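Local coordinates for putative acyl-[acyl-carrier-protein]--UDP-N-acetylglucosamine O-acyltransferase (Bacteroides fragilis, PDB 4R36) that probably catalyses the transfer of an acyl chain from acyl carrier protein to UDP-N-acetylglucosamine, at residues S191-P196 with R267-G272. Sequence-based numbering, arbitrary orientation.
Sequences SKDIPP and RNSERG
Asp193 N donates a nearly straight hydrogen bond of 2.8 Å to Gly272 O, in the plane of that carbonyl, where two irregular segments run together and the CA atoms of Lys192 and Arg271 lie 5.3 Å apart. This backbone link joins the loop after strand 189-190, at the C-terminal end of the left-handed parallel beta-helix, to the tail that follows helix 257-267 of the C-terminal helical region. Asp193, the buried residue of the contact, points its side chain at the tail. Its OD2 receives Ser269 OG at 2.6 Å, on the anti side of the carboxylate, and Arg271 N at 3.2 Å, the latter from above the carboxylate plane. Water 1 donates a third bond to OD2 and accepts one from Glu270 N, while OD1 is held by Arg177 N in the beta-helix. A short acid suits this place, since its two oxygens reach backbone donors of both parts and the several bonds fix its rotation. Serine matches it with a compact hydroxyl: OG, anti to the backbone N (chi1 169°), donates to Asp193 OD2 and accepts a weak bond from Gly272 N. At Gly272, phi 88° with psi 165° would press a CB against Arg271 O, so a residue without a side chain fits. Exposed Lys192 lays flexible methylenes along the tail, its CD 3.7 Å from Arg271 O. Arg271 crosses Asp193 at about a right angle, and Arg271 CB lies 3.9 Å from Asp193 OD1. The Arg271 side chain also touches His173 and Cys176, about 5 Å from that of Gln174, a UDP-GlcNAc-binding residue. It is long enough to reach back to Ser191 O with two N-H groups: Arg271 NH2 makes a bent bond of 3.0 Å to a lone pair of Ser191 O, which is tilted from the guanidinium plane, and Arg271 NE adds a weak one.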
loop_
_atom_site.group_PDB
_atom_site.type_symbol
_atom_site.label_atom_id
_atom_site.label_comp_id
_atom_site.label_asym_id
_atom_site.label_seq_id
_atom_site.Cartn_x
_atom_site.Cartn_y
_atom_site.Cartn_z
ATOM N N SER A 191 -11.991 12.861 -4.545
ATOM C CA SER A 191 -12.190 13.857 -3.480
ATOM C C SER A 191 -13.582 14.518 -3.534
ATOM O O SER A 191 -13.808 15.616 -2.976
ATOM C CB SER A 191 -11.100 14.893 -3.576
ATOM O OG SER A 191 -11.210 15.446 -4.874
ATOM N N LYS A 192 -14.528 13.812 -4.144
ATOM C CA LYS A 192 -15.940 14.157 -4.134
ATOM C C LYS A 192 -16.713 12.965 -3.671
ATOM O O LYS A 192 -16.128 11.900 -3.525
ATOM C CB LYS A 192 -16.328 14.601 -5.533
ATOM C CG LYS A 192 -15.586 15.905 -5.879
ATOM C CD LYS A 192 -16.433 16.932 -6.568
ATOM C CE LYS A 192 -15.686 18.167 -7.058
ATOM N NZ LYS A 192 -14.671 18.608 -6.083
ATOM N N ASP A 193 -18.014 13.123 -3.461
ATOM C CA ASP A 193 -18.831 12.038 -3.023
ATOM C C ASP A 193 -19.184 11.079 -4.196
ATOM O O ASP A 193 -19.319 11.482 -5.392
ATOM C CB ASP A 193 -20.096 12.586 -2.364
ATOM C CG ASP A 193 -19.818 13.412 -1.112
ATOM O OD1 ASP A 193 -18.830 13.201 -0.388
ATOM O OD2 ASP A 193 -20.591 14.382 -0.866
ATOM N N ILE A 194 -19.400 9.806 -3.861
ATOM C CA ILE A 194 -19.820 8.796 -4.833
ATOM C C ILE A 194 -21.234 8.343 -4.556
ATOM O O ILE A 194 -21.488 7.722 -3.535
ATOM C CB ILE A 194 -18.878 7.616 -4.845
ATOM C CG1 ILE A 194 -17.440 8.128 -5.105
ATOM C CG2 ILE A 194 -19.265 6.612 -5.907
ATOM C CD1 ILE A 194 -16.449 7.027 -5.195
ATOM N N PRO A 195 -22.154 8.635 -5.480
ATOM C CA PRO A 195 -23.566 8.380 -5.169
ATOM C C PRO A 195 -23.896 6.890 -5.260
ATOM O O PRO A 195 -23.157 6.114 -5.910
ATOM C CB PRO A 195 -24.317 9.239 -6.222
ATOM C CG PRO A 195 -23.380 9.223 -7.369
ATOM C CD PRO A 195 -21.996 9.293 -6.772
ATOM N N PRO A 196 -25.032 6.475 -4.677
ATOM C CA PRO A 196 -25.296 5.028 -4.495
ATOM C C PRO A 196 -25.527 4.245 -5.761
ATOM O O PRO A 196 -25.958 4.849 -6.759
ATOM C CB PRO A 196 -26.513 4.993 -3.614
ATOM C CG PRO A 196 -27.087 6.334 -3.689
ATOM C CD PRO A 196 -25.977 7.302 -3.943
ATOM N N ARG A 267 -28.618 15.509 -3.581
ATOM C CA ARG A 267 -29.149 16.791 -3.196
ATOM C C ARG A 267 -28.458 17.318 -1.943
ATOM O O ARG A 267 -28.149 18.511 -1.846
ATOM C CB ARG A 267 -30.664 16.653 -2.943
ATOM C CG ARG A 267 -31.305 17.982 -2.689
ATOM C CD ARG A 267 -32.823 17.849 -2.731
ATOM N NE ARG A 267 -33.325 17.877 -4.101
ATOM C CZ ARG A 267 -34.439 17.275 -4.508
ATOM N NH1 ARG A 267 -35.131 16.514 -3.688
ATOM N NH2 ARG A 267 -34.838 17.393 -5.786
ATOM N N ASN A 268 -28.138 16.470 -1.004
ATOM C CA ASN A 268 -27.493 16.959 0.231
ATOM C C ASN A 268 -25.994 16.730 0.293
ATOM O O ASN A 268 -25.388 16.820 1.366
ATOM C CB ASN A 268 -28.189 16.304 1.449
ATOM C CG ASN A 268 -29.677 16.648 1.471
ATOM O OD1 ASN A 268 -30.589 15.814 1.338
ATOM N ND2 ASN A 268 -29.887 17.892 1.387
ATOM N N SER A 269 -25.428 16.347 -0.824
ATOM C CA SER A 269 -23.966 16.047 -0.899
ATOM C C SER A 269 -23.142 17.217 -0.383
ATOM O O SER A 269 -23.202 18.351 -0.910
ATOM C CB SER A 269 -23.549 15.749 -2.342
ATOM O OG SER A 269 -22.126 15.705 -2.473
ATOM N N GLU A 270 -22.305 16.951 0.590
ATOM C CA GLU A 270 -21.442 17.966 1.092
ATOM C C GLU A 270 -20.310 18.384 0.196
ATOM O O GLU A 270 -19.849 19.523 0.284
ATOM C CB GLU A 270 -20.736 17.484 2.337
ATOM C CG GLU A 270 -21.650 16.950 3.379
ATOM C CD GLU A 270 -22.513 18.014 4.012
ATOM O OE1 GLU A 270 -22.237 19.224 3.860
ATOM O OE2 GLU A 270 -23.454 17.591 4.687
ATOM N N ARG A 271 -19.726 17.446 -0.518
ATOM C CA ARG A 271 -18.635 17.807 -1.406
ATOM C C ARG A 271 -18.972 18.041 -2.868
ATOM O O ARG A 271 -18.083 18.410 -3.653
ATOM C CB ARG A 271 -17.576 16.739 -1.289
ATOM C CG ARG A 271 -17.125 16.832 0.182
ATOM C CD ARG A 271 -15.787 16.388 0.550
ATOM N NE ARG A 271 -14.702 16.747 -0.334
ATOM C CZ ARG A 271 -13.507 17.180 0.031
ATOM N NH1 ARG A 271 -13.250 17.478 1.284
ATOM N NH2 ARG A 271 -12.596 17.409 -0.909
ATOM N N GLY A 272 -20.188 17.707 -3.247
ATOM C CA GLY A 272 -20.506 17.513 -4.655
ATOM C C GLY A 272 -20.220 16.073 -4.997
ATOM O O GLY A 272 -19.481 15.419 -4.282
HETATM O O HOH W 1 -22.160 14.083 1.403
#